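Local coordinates for hypothetical protein (Exiguobacterium sibiricum, PDB 2HKV) that is of unknown function but is a putative member of the DinB family and holds a nickel ion beside its helical bundle, at residues R11-G16 with V123-H128; V52-D57 with Q88-Y93. All coordinates share one frame; numbering follows the deposited sequence.

Contact 1: R11-G16 with V123-H128; sequences RHVGVG and VHLYHH. With NI (nickel (II) ion), chain B.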
ATOM      1  N   ARG A  11      -3.471   9.964 -10.014  1.00 33.40           N
ATOM      2  CA  ARG A  11      -2.564  10.734  -9.112  1.00 33.60           C
ATOM      3  C   ARG A  11      -1.711   9.814  -8.222  1.00 35.63           C
ATOM      4  O   ARG A  11      -0.479   9.881  -8.225  1.00 34.35           O
ATOM      5  CB  ARG A  11      -3.384  11.706  -8.275  1.00 33.78           C
ATOM      6  CG  ARG A  11      -2.597  12.478  -7.224  1.00 36.41           C
ATOM      7  CD  ARG A  11      -3.389  13.592  -6.619  1.00 39.18           C
ATOM      8  NE  ARG A  11      -2.653  14.245  -5.523  1.00 37.43           N
ATOM      9  CZ  ARG A  11      -2.969  15.443  -5.022  1.00 44.07           C
ATOM     10  NH1 ARG A  11      -3.979  16.113  -5.488  1.00 41.79           N
ATOM     11  NH2 ARG A  11      -2.225  15.967  -4.042  1.00 40.35           N
ATOM     12  N   HIS A  12      -2.388   8.977  -7.449  1.00 32.90           N
ATOM     13  CA  HIS A  12      -1.758   8.176  -6.415  1.00 32.20           C
ATOM     14  C   HIS A  12      -1.029   6.984  -6.972  1.00 34.13           C
ATOM     15  O   HIS A  12       0.075   6.642  -6.500  1.00 34.57           O
ATOM     16  CB  HIS A  12      -2.784   7.835  -5.299  1.00 33.62           C
ATOM     17  CG  HIS A  12      -3.206   9.038  -4.516  1.00 36.66           C
ATOM     18  ND1 HIS A  12      -2.429   9.562  -3.485  1.00 36.36           N
ATOM     19  CD2 HIS A  12      -4.267   9.868  -4.644  1.00 37.73           C
ATOM     20  CE1 HIS A  12      -2.998  10.672  -3.044  1.00 36.24           C
ATOM     21  NE2 HIS A  12      -4.098  10.897  -3.734  1.00 37.97           N
ATOM     22  N   VAL A  13      -1.561   6.341  -8.008  1.00 33.31           N
ATOM     23  CA  VAL A  13      -0.786   5.284  -8.647  1.00 34.55           C
ATOM     24  C   VAL A  13       0.423   5.881  -9.399  1.00 35.42           C
ATOM     25  O   VAL A  13       1.517   5.325  -9.394  1.00 34.85           O
ATOM     26  CB  VAL A  13      -1.613   4.341  -9.580  1.00 37.49           C
ATOM     27  CG1 VAL A  13      -0.680   3.279 -10.144  1.00 36.70           C
ATOM     28  CG2 VAL A  13      -2.756   3.661  -8.845  1.00 35.41           C
ATOM     29  N   GLY A  14       0.259   7.047 -10.005  1.00 32.95           N
ATOM     30  CA  GLY A  14       1.414   7.728 -10.638  1.00 33.20           C
ATOM     31  C   GLY A  14       2.534   8.048  -9.636  1.00 34.20           C
ATOM     32  O   GLY A  14       3.736   7.933  -9.953  1.00 35.67           O
ATOM     33  N   VAL A  15       2.174   8.476  -8.426  1.00 36.48           N
ATOM     34  CA  VAL A  15       3.185   8.705  -7.392  1.00 37.31           C
ATOM     35  C   VAL A  15       3.888   7.413  -7.090  1.00 38.53           C
ATOM     36  O   VAL A  15       5.115   7.372  -6.976  1.00 38.53           O
ATOM     37  CB  VAL A  15       2.603   9.213  -6.012  1.00 40.48           C
ATOM     38  CG1 VAL A  15       3.663   9.167  -4.917  1.00 40.73           C
ATOM     39  CG2 VAL A  15       1.965  10.643  -6.101  1.00 41.90           C
ATOM     40  N   GLY A  16       3.089   6.374  -6.853  1.00 37.94           N
ATOM     41  CA  GLY A  16       3.608   5.026  -6.639  1.00 36.64           C
ATOM     42  C   GLY A  16       4.600   4.606  -7.692  1.00 35.13           C
ATOM     43  O   GLY A  16       5.667   4.078  -7.386  1.00 36.67           O
ATOM     44  N   VAL A 123      -3.159  -0.721  -4.271  1.00 32.49           N
ATOM     45  CA  VAL A 123      -2.700  -1.096  -2.946  1.00 33.88           C
ATOM     46  C   VAL A 123      -1.665  -2.202  -2.996  1.00 33.73           C
ATOM     47  O   VAL A 123      -0.787  -2.242  -2.157  1.00 33.80           O
ATOM     48  CB  VAL A 123      -3.880  -1.460  -1.962  1.00 36.37           C
ATOM     49  CG1 VAL A 123      -4.792  -0.246  -1.787  1.00 34.99           C
ATOM     50  CG2 VAL A 123      -4.690  -2.676  -2.411  1.00 32.77           C
ATOM     51  N   HIS A 124      -1.744  -3.102  -3.980  1.00 32.74           N
ATOM     52  CA  HIS A 124      -0.678  -4.088  -4.189  1.00 33.46           C
ATOM     53  C   HIS A 124       0.680  -3.442  -4.549  1.00 30.95           C
ATOM     54  O   HIS A 124       1.733  -3.773  -3.981  1.00 32.48           O
ATOM     55  CB  HIS A 124      -1.179  -5.081  -5.264  1.00 32.47           C
ATOM     56  CG  HIS A 124      -0.332  -6.271  -5.430  1.00 32.80           C
ATOM     57  ND1 HIS A 124      -0.431  -7.084  -6.525  1.00 32.62           N
ATOM     58  CD2 HIS A 124       0.637  -6.787  -4.650  1.00 31.93           C
ATOM     59  CE1 HIS A 124       0.442  -8.058  -6.414  1.00 35.88           C
ATOM     60  NE2 HIS A 124       1.081  -7.896  -5.278  1.00 24.97           N
ATOM     61  N   LEU A 125       0.630  -2.401  -5.360  1.00 31.50           N
ATOM     62  CA  LEU A 125       1.803  -1.611  -5.675  1.00 33.25           C
ATOM     63  C   LEU A 125       2.454  -0.951  -4.433  1.00 31.12           C
ATOM     64  O   LEU A 125       3.686  -1.088  -4.204  1.00 32.56           O
ATOM     65  CB  LEU A 125       1.499  -0.545  -6.751  1.00 32.77           C
ATOM     66  CG  LEU A 125       2.719   0.247  -7.244  1.00 33.84           C
ATOM     67  CD1 LEU A 125       3.560  -0.576  -8.210  1.00 39.47           C
ATOM     68  CD2 LEU A 125       2.233   1.588  -7.898  1.00 36.64           C
ATOM     69  N   TYR A 126       1.656  -0.329  -3.606  1.00 31.35           N
ATOM     70  CA  TYR A 126       2.128   0.323  -2.379  1.00 32.70           C
ATOM     71  C   TYR A 126       2.614  -0.704  -1.380  1.00 34.10           C
ATOM     72  O   TYR A 126       3.593  -0.462  -0.708  1.00 34.01           O
ATOM     73  CB  TYR A 126       1.029   1.246  -1.797  1.00 33.34           C
ATOM     74  CG  TYR A 126       1.060   2.643  -2.422  1.00 30.42           C
ATOM     75  CD1 TYR A 126       0.413   2.886  -3.650  1.00 32.28           C
ATOM     76  CD2 TYR A 126       1.652   3.699  -1.776  1.00 36.53           C
ATOM     77  CE1 TYR A 126       0.449   4.113  -4.272  1.00 30.55           C
ATOM     78  CE2 TYR A 126       1.672   4.953  -2.353  1.00 35.73           C
ATOM     79  CZ  TYR A 126       1.023   5.173  -3.572  1.00 36.35           C
ATOM     80  OH  TYR A 126       1.055   6.428  -4.124  1.00 37.53           O
ATOM     81  N   HIS A 127       1.994  -1.882  -1.316  1.00 34.38           N
ATOM     82  CA  HIS A 127       2.508  -2.999  -0.487  1.00 30.97           C
ATOM     83  C   HIS A 127       3.973  -3.338  -0.848  1.00 31.19           C
ATOM     84  O   HIS A 127       4.844  -3.421   0.004  1.00 32.08           O
ATOM     85  CB  HIS A 127       1.589  -4.221  -0.652  1.00 32.85           C
ATOM     86  CG  HIS A 127       2.090  -5.487  -0.001  1.00 34.43           C
ATOM     87  ND1 HIS A 127       1.952  -5.730   1.349  1.00 40.13           N
ATOM     88  CD2 HIS A 127       2.748  -6.555  -0.514  1.00 35.09           C
ATOM     89  CE1 HIS A 127       2.482  -6.912   1.640  1.00 40.04           C
ATOM     90  NE2 HIS A 127       2.985  -7.433   0.532  1.00 37.24           N
ATOM     91  N   HIS A 128       4.240  -3.569  -2.131  1.00 30.75           N
ATOM     92  CA  HIS A 128       5.560  -3.951  -2.507  1.00 31.00           C
ATOM     93  C   HIS A 128       6.540  -2.810  -2.620  1.00 32.97           C
ATOM     94  O   HIS A 128       7.742  -3.061  -2.436  1.00 33.99           O
ATOM     95  CB  HIS A 128       5.584  -4.800  -3.774  1.00 32.20           C
ATOM     96  CG  HIS A 128       4.943  -6.133  -3.618  1.00 28.93           C
ATOM     97  ND1 HIS A 128       5.466  -7.119  -2.806  1.00 31.32           N
ATOM     98  CD2 HIS A 128       3.862  -6.662  -4.217  1.00 30.59           C
ATOM     99  CE1 HIS A 128       4.708  -8.205  -2.930  1.00 33.03           C
ATOM    100  NE2 HIS A 128       3.683  -7.929  -3.724  1.00 28.78           N
TER
HETATM  101 NI    NI B 149       2.509  -9.353  -4.641  1.00 30.62          NI
HETATM  102  O   HOH W   1       0.071   8.799  -2.519  1.00 39.02           O
HETATM  103  O   HOH W   2       3.730 -11.026  -3.755  1.00 30.69           O
HETATM  104  O   HOH W   3       1.353 -10.898  -5.406  1.00 31.86           O

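Contact 2: V52-D57 with Q88-Y93; sequences VLLEAD and QSWQYY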
ATOM      1  N   VAL A  52       5.981  -5.574 -13.031  1.00 38.26           N
ATOM      2  CA  VAL A  52       4.915  -6.192 -13.823  1.00 35.77           C
ATOM      3  C   VAL A  52       3.526  -6.171 -13.170  1.00 35.69           C
ATOM      4  O   VAL A  52       2.509  -6.373 -13.868  1.00 32.58           O
ATOM      5  CB  VAL A  52       5.241  -7.647 -14.230  1.00 36.63           C
ATOM      6  CG1 VAL A  52       6.601  -7.736 -14.877  1.00 37.26           C
ATOM      7  CG2 VAL A  52       5.160  -8.563 -13.008  1.00 36.74           C
ATOM      8  N   LEU A  53       3.415  -5.877 -11.878  1.00 34.47           N
ATOM      9  CA  LEU A  53       2.158  -6.227 -11.252  1.00 34.73           C
ATOM     10  C   LEU A  53       0.943  -5.399 -11.717  1.00 36.27           C
ATOM     11  O   LEU A  53      -0.203  -5.865 -11.610  1.00 34.86           O
ATOM     12  CB  LEU A  53       2.265  -6.258  -9.723  1.00 40.40           C
ATOM     13  CG  LEU A  53       2.468  -4.976  -8.904  1.00 35.56           C
ATOM     14  CD1 LEU A  53       1.171  -4.049  -8.736  1.00 34.19           C
ATOM     15  CD2 LEU A  53       2.990  -5.428  -7.515  1.00 35.30           C
ATOM     16  N   LEU A  54       1.165  -4.159 -12.160  1.00 34.97           N
ATOM     17  CA  LEU A  54       0.007  -3.321 -12.538  1.00 35.40           C
ATOM     18  C   LEU A  54      -0.683  -3.941 -13.741  1.00 35.59           C
ATOM     19  O   LEU A  54      -1.898  -3.847 -13.856  1.00 38.47           O
ATOM     20  CB  LEU A  54       0.389  -1.867 -12.806  1.00 31.78           C
ATOM     21  CG  LEU A  54       0.759  -0.959 -11.632  1.00 38.54           C
ATOM     22  CD1 LEU A  54       1.144   0.429 -12.182  1.00 35.18           C
ATOM     23  CD2 LEU A  54      -0.387  -0.852 -10.615  1.00 32.61           C
ATOM     24  N   GLU A  55       0.076  -4.613 -14.607  1.00 33.84           N
ATOM     25  CA  GLU A  55      -0.495  -5.281 -15.792  1.00 34.22           C
ATOM     26  C   GLU A  55      -0.975  -6.679 -15.425  1.00 32.62           C
ATOM     27  O   GLU A  55      -2.082  -7.070 -15.783  1.00 35.61           O
ATOM     28  CB  GLU A  55       0.539  -5.273 -16.915  1.00 32.77           C
ATOM     29  CG  GLU A  55       0.199  -6.067 -18.125  1.00 36.51           C
ATOM     30  CD  GLU A  55       1.162  -5.861 -19.286  1.00 39.65           C
ATOM     31  OE1 GLU A  55       2.022  -4.941 -19.253  1.00 40.14           O
ATOM     32  OE2 GLU A  55       1.060  -6.649 -20.259  1.00 33.74           O
ATOM     33  N   ALA A  56      -0.155  -7.417 -14.670  1.00 32.25           N
ATOM     34  CA  ALA A  56      -0.471  -8.768 -14.218  1.00 35.38           C
ATOM     35  C   ALA A  56      -1.820  -8.774 -13.544  1.00 34.59           C
ATOM     36  O   ALA A  56      -2.701  -9.558 -13.898  1.00 34.91           O
ATOM     37  CB  ALA A  56       0.668  -9.364 -13.256  1.00 31.08           C
ATOM     38  N   ASP A  57      -2.026  -7.871 -12.587  1.00 35.03           N
ATOM     39  CA  ASP A  57      -3.270  -7.919 -11.855  1.00 34.36           C
ATOM     40  C   ASP A  57      -4.454  -7.660 -12.756  1.00 33.54           C
ATOM     41  O   ASP A  57      -5.513  -8.232 -12.544  1.00 34.42           O
ATOM     42  CB  ASP A  57      -3.281  -6.927 -10.680  1.00 35.61           C
ATOM     43  CG  ASP A  57      -2.357  -7.348  -9.518  1.00 38.12           C
ATOM     44  OD1 ASP A  57      -1.492  -8.288  -9.639  1.00 36.41           O
ATOM     45  OD2 ASP A  57      -2.450  -6.705  -8.433  1.00 43.11           O
ATOM     46  N   GLN A  88       5.921   0.334 -19.085  1.00 35.59           N
ATOM     47  CA  GLN A  88       4.979  -0.417 -19.886  1.00 35.58           C
ATOM     48  C   GLN A  88       3.751  -0.839 -19.099  1.00 34.02           C
ATOM     49  O   GLN A  88       2.625  -0.688 -19.574  1.00 31.65           O
ATOM     50  CB  GLN A  88       5.685  -1.647 -20.412  1.00 36.20           C
ATOM     51  CG  GLN A  88       4.862  -2.568 -21.235  1.00 43.33           C
ATOM     52  CD  GLN A  88       5.717  -3.710 -21.835  1.00 41.25           C
ATOM     53  OE1 GLN A  88       6.901  -3.517 -22.203  1.00 40.64           O
ATOM     54  NE2 GLN A  88       5.123  -4.906 -21.919  1.00 43.73           N
ATOM     55  N   SER A  89       3.971  -1.368 -17.885  1.00 35.68           N
ATOM     56  CA  SER A  89       2.876  -1.746 -16.982  1.00 34.25           C
ATOM     57  C   SER A  89       2.009  -0.537 -16.602  1.00 32.96           C
ATOM     58  O   SER A  89       0.795  -0.617 -16.575  1.00 35.68           O
ATOM     59  CB  SER A  89       3.424  -2.435 -15.718  1.00 32.47           C
ATOM     60  OG  SER A  89       4.169  -3.573 -16.105  1.00 39.49           O
ATOM     61  N   TRP A  90       2.652   0.581 -16.332  1.00 31.58           N
ATOM     62  CA  TRP A  90       1.931   1.810 -15.953  1.00 33.96           C
ATOM     63  C   TRP A  90       1.053   2.297 -17.132  1.00 33.22           C
ATOM     64  O   TRP A  90      -0.059   2.768 -16.935  1.00 34.31           O
ATOM     65  CB  TRP A  90       2.956   2.853 -15.496  1.00 33.77           C
ATOM     66  CG  TRP A  90       2.511   4.215 -15.307  1.00 32.97           C
ATOM     67  CD1 TRP A  90       3.168   5.306 -15.752  1.00 37.93           C
ATOM     68  CD2 TRP A  90       1.360   4.697 -14.595  1.00 32.61           C
ATOM     69  NE1 TRP A  90       2.514   6.438 -15.387  1.00 43.18           N
ATOM     70  CE2 TRP A  90       1.386   6.100 -14.688  1.00 41.44           C
ATOM     71  CE3 TRP A  90       0.288   4.091 -13.919  1.00 37.48           C
ATOM     72  CZ2 TRP A  90       0.405   6.912 -14.119  1.00 38.48           C
ATOM     73  CZ3 TRP A  90      -0.701   4.914 -13.346  1.00 32.82           C
ATOM     74  CH2 TRP A  90      -0.629   6.312 -13.470  1.00 38.05           C
ATOM     75  N   GLN A  91       1.560   2.164 -18.355  1.00 33.74           N
ATOM     76  CA  GLN A  91       0.787   2.546 -19.544  1.00 36.59           C
ATOM     77  C   GLN A  91      -0.432   1.645 -19.715  1.00 35.78           C
ATOM     78  O   GLN A  91      -1.523   2.096 -20.068  1.00 34.34           O
ATOM     79  CB  GLN A  91       1.664   2.473 -20.800  1.00 37.84           C
ATOM     80  CG  GLN A  91       0.990   3.066 -22.021  1.00 47.26           C
ATOM     81  CD  GLN A  91       0.632   4.529 -21.796  1.00 53.35           C
ATOM     82  OE1 GLN A  91       1.506   5.352 -21.488  1.00 54.28           O
ATOM     83  NE2 GLN A  91      -0.661   4.848 -21.905  1.00 38.31           N
ATOM     84  N   TYR A  92      -0.246   0.355 -19.453  1.00 35.29           N
ATOM     85  CA  TYR A  92      -1.310  -0.610 -19.587  1.00 36.69           C
ATOM     86  C   TYR A  92      -2.413  -0.250 -18.596  1.00 35.73           C
ATOM     87  O   TYR A  92      -3.620  -0.239 -18.953  1.00 35.81           O
ATOM     88  CB  TYR A  92      -0.774  -2.005 -19.273  1.00 36.85           C
ATOM     89  CG  TYR A  92      -1.741  -3.125 -19.532  1.00 38.77           C
ATOM     90  CD1 TYR A  92      -2.708  -3.448 -18.594  1.00 40.83           C
ATOM     91  CD2 TYR A  92      -1.701  -3.852 -20.717  1.00 39.74           C
ATOM     92  CE1 TYR A  92      -3.609  -4.470 -18.800  1.00 43.96           C
ATOM     93  CE2 TYR A  92      -2.592  -4.906 -20.932  1.00 42.44           C
ATOM     94  CZ  TYR A  92      -3.550  -5.198 -19.964  1.00 42.15           C
ATOM     95  OH  TYR A  92      -4.450  -6.210 -20.154  1.00 49.25           O
ATOM     96  N   TYR A  93      -1.980   0.016 -17.369  1.00 36.32           N
ATOM     97  CA  TYR A  93      -2.891   0.401 -16.299  1.00 34.80           C
ATOM     98  C   TYR A  93      -3.660   1.688 -16.680  1.00 35.32           C
ATOM     99  O   TYR A  93      -4.867   1.774 -16.499  1.00 36.14           O
ATOM    100  CB  TYR A  93      -2.131   0.569 -14.990  1.00 34.65           C
ATOM    101  CG  TYR A  93      -3.008   0.898 -13.752  1.00 33.61           C
ATOM    102  CD1 TYR A  93      -3.294   2.219 -13.397  1.00 32.06           C
ATOM    103  CD2 TYR A  93      -3.529  -0.118 -12.948  1.00 33.63           C
ATOM    104  CE1 TYR A  93      -4.055   2.511 -12.280  1.00 34.29           C
ATOM    105  CE2 TYR A  93      -4.304   0.170 -11.822  1.00 34.71           C
ATOM    106  CZ  TYR A  93      -4.576   1.489 -11.504  1.00 33.08           C
ATOM    107  OH  TYR A  93      -5.357   1.779 -10.415  1.00 35.72           O
TER
HETATM  108  O   HOH W   4       2.007  -4.190 -22.004  1.00 53.66           O

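Contact 1: R11-G16 with V123-H128
Tyr-126 spans the gap between helix 114-138 and helix 4-26, reaching His-12 with its hydroxyl and Gly-16 with its ring. Its CB sets out beside the facing helix rather than at it, and contact begins only at the far end of the ring. There CE1 and CZ lie near Gly-16 CA, while the carbonyl oxygen of His-12 sits at the ring edge, in plane. At the tip, Tyr-126 OH donates to His-12 O at 2.6 Å, tilted 29° from the carbonyl plane. This oxygen also accepts the helical bond from Gly-16 N, which arrives from the opposite face, so two donors grip it. Val-15 CB flanks the hydroxyl at 3.7 Å. A water gives its hydrogen to Tyr-126 OH at 3.0 Å and also bonds His-12 ND1, whose ring partner NE2 binds Asp-112 of the second subunit. These are the first and last helices of a four-helix bundle of the DinB type; they run the same way, their axes 9.9 Å apart at an angle of 29°. Leu-125 has CG anti to the backbone N (chi1 -174°), and its CD2 packs 3.8 Å from Gly-16 C, an approach that the absence of a side chain on the glycine permits. The same methyl meets Val-13 CG1 at 4.0 Å. Farther round the helix, His-124 and His-128 bind nickel through NE2; His-49 NE2 and two waters are also among its ligands.

Contact 2: V52-D57 with Q88-Y93
Glu-55 lies flat over one face of the Tyr-92 ring. With CG anti to the backbone N (chi1 172°) and an extended chain beyond, its CG sits above the ring centre in a CH-pi contact, 3.8 Å from the centroid. The carboxylate continues over the rim, CD 3.8 Å from Tyr-92 CD2, and its plane is within 1° of the ring plane. An alanine at Tyr-92 would probably open a gap beside CG and CD of Glu-55, costing the CH-pi contact and the flat support under the carboxylate, and leave Arg-96 without its cation-pi partner.

The polar interactions are bridged or directed elsewhere. Glu-55 OE1 accepts from a water at 2.9 Å, which in turn accepts from Gln-88 NE2. Salt bridges from OE1 to Arg-85 and from OE2 to Arg-59 pull on both oxygens and probably favour the ionised carboxylate. Ser-89 OG, bonded to Ala-51 O, lies 3.6 Å from Val-52 CA; the small serine lets the backbones come close, with CA of Ser-89 5.0 Å from CA of Glu-55.

Apolar contacts centre on Leu-54. CD1 runs beside Trp-90, 4.1 Å from CE3, the two side chains pointing the same way, while CD2 meets Tyr-93 CD2 at 4.0 Å. The carbonyl oxygen of Leu-54, next to a kink in its helix, is buried without a polar partner.

Helices 43-61 and 82-98 thus form a parallel pair, inclined by 37°, the middle two of the four-helix bundle. Helix 66-73 packs on Val-52 and Glu-55 through Phe-72, helix 4-26 meets Trp-90 and Tyr-93, and Tyr-93 reaches helix 114-138 at Ala-121 and, through its hydroxyl, at Leu-118 O.

In the fold
Contacts 1 and 2 have centres 12 Å apart and together bring in all four long helices: contact 1 pairs the first with the last, contact 2 the middle two. Val-13 joins them on one side, its CG1 3.6 Å from Trp-90 CZ3 and its CG2 equally close to Tyr-93 OH. On the metal side, Asp-57 OD2 probably hydrogen-bonds His-124 ND1 at 2.8 Å, a second-shell link that would orient the imidazole whose NE2 binds nickel. Leu-53 CD2 packs 3.6 Å from His-128 CD2. Helix 43-61 also supplies His-49 to the ion, which lies about 9 Å from the side chain of Val-52.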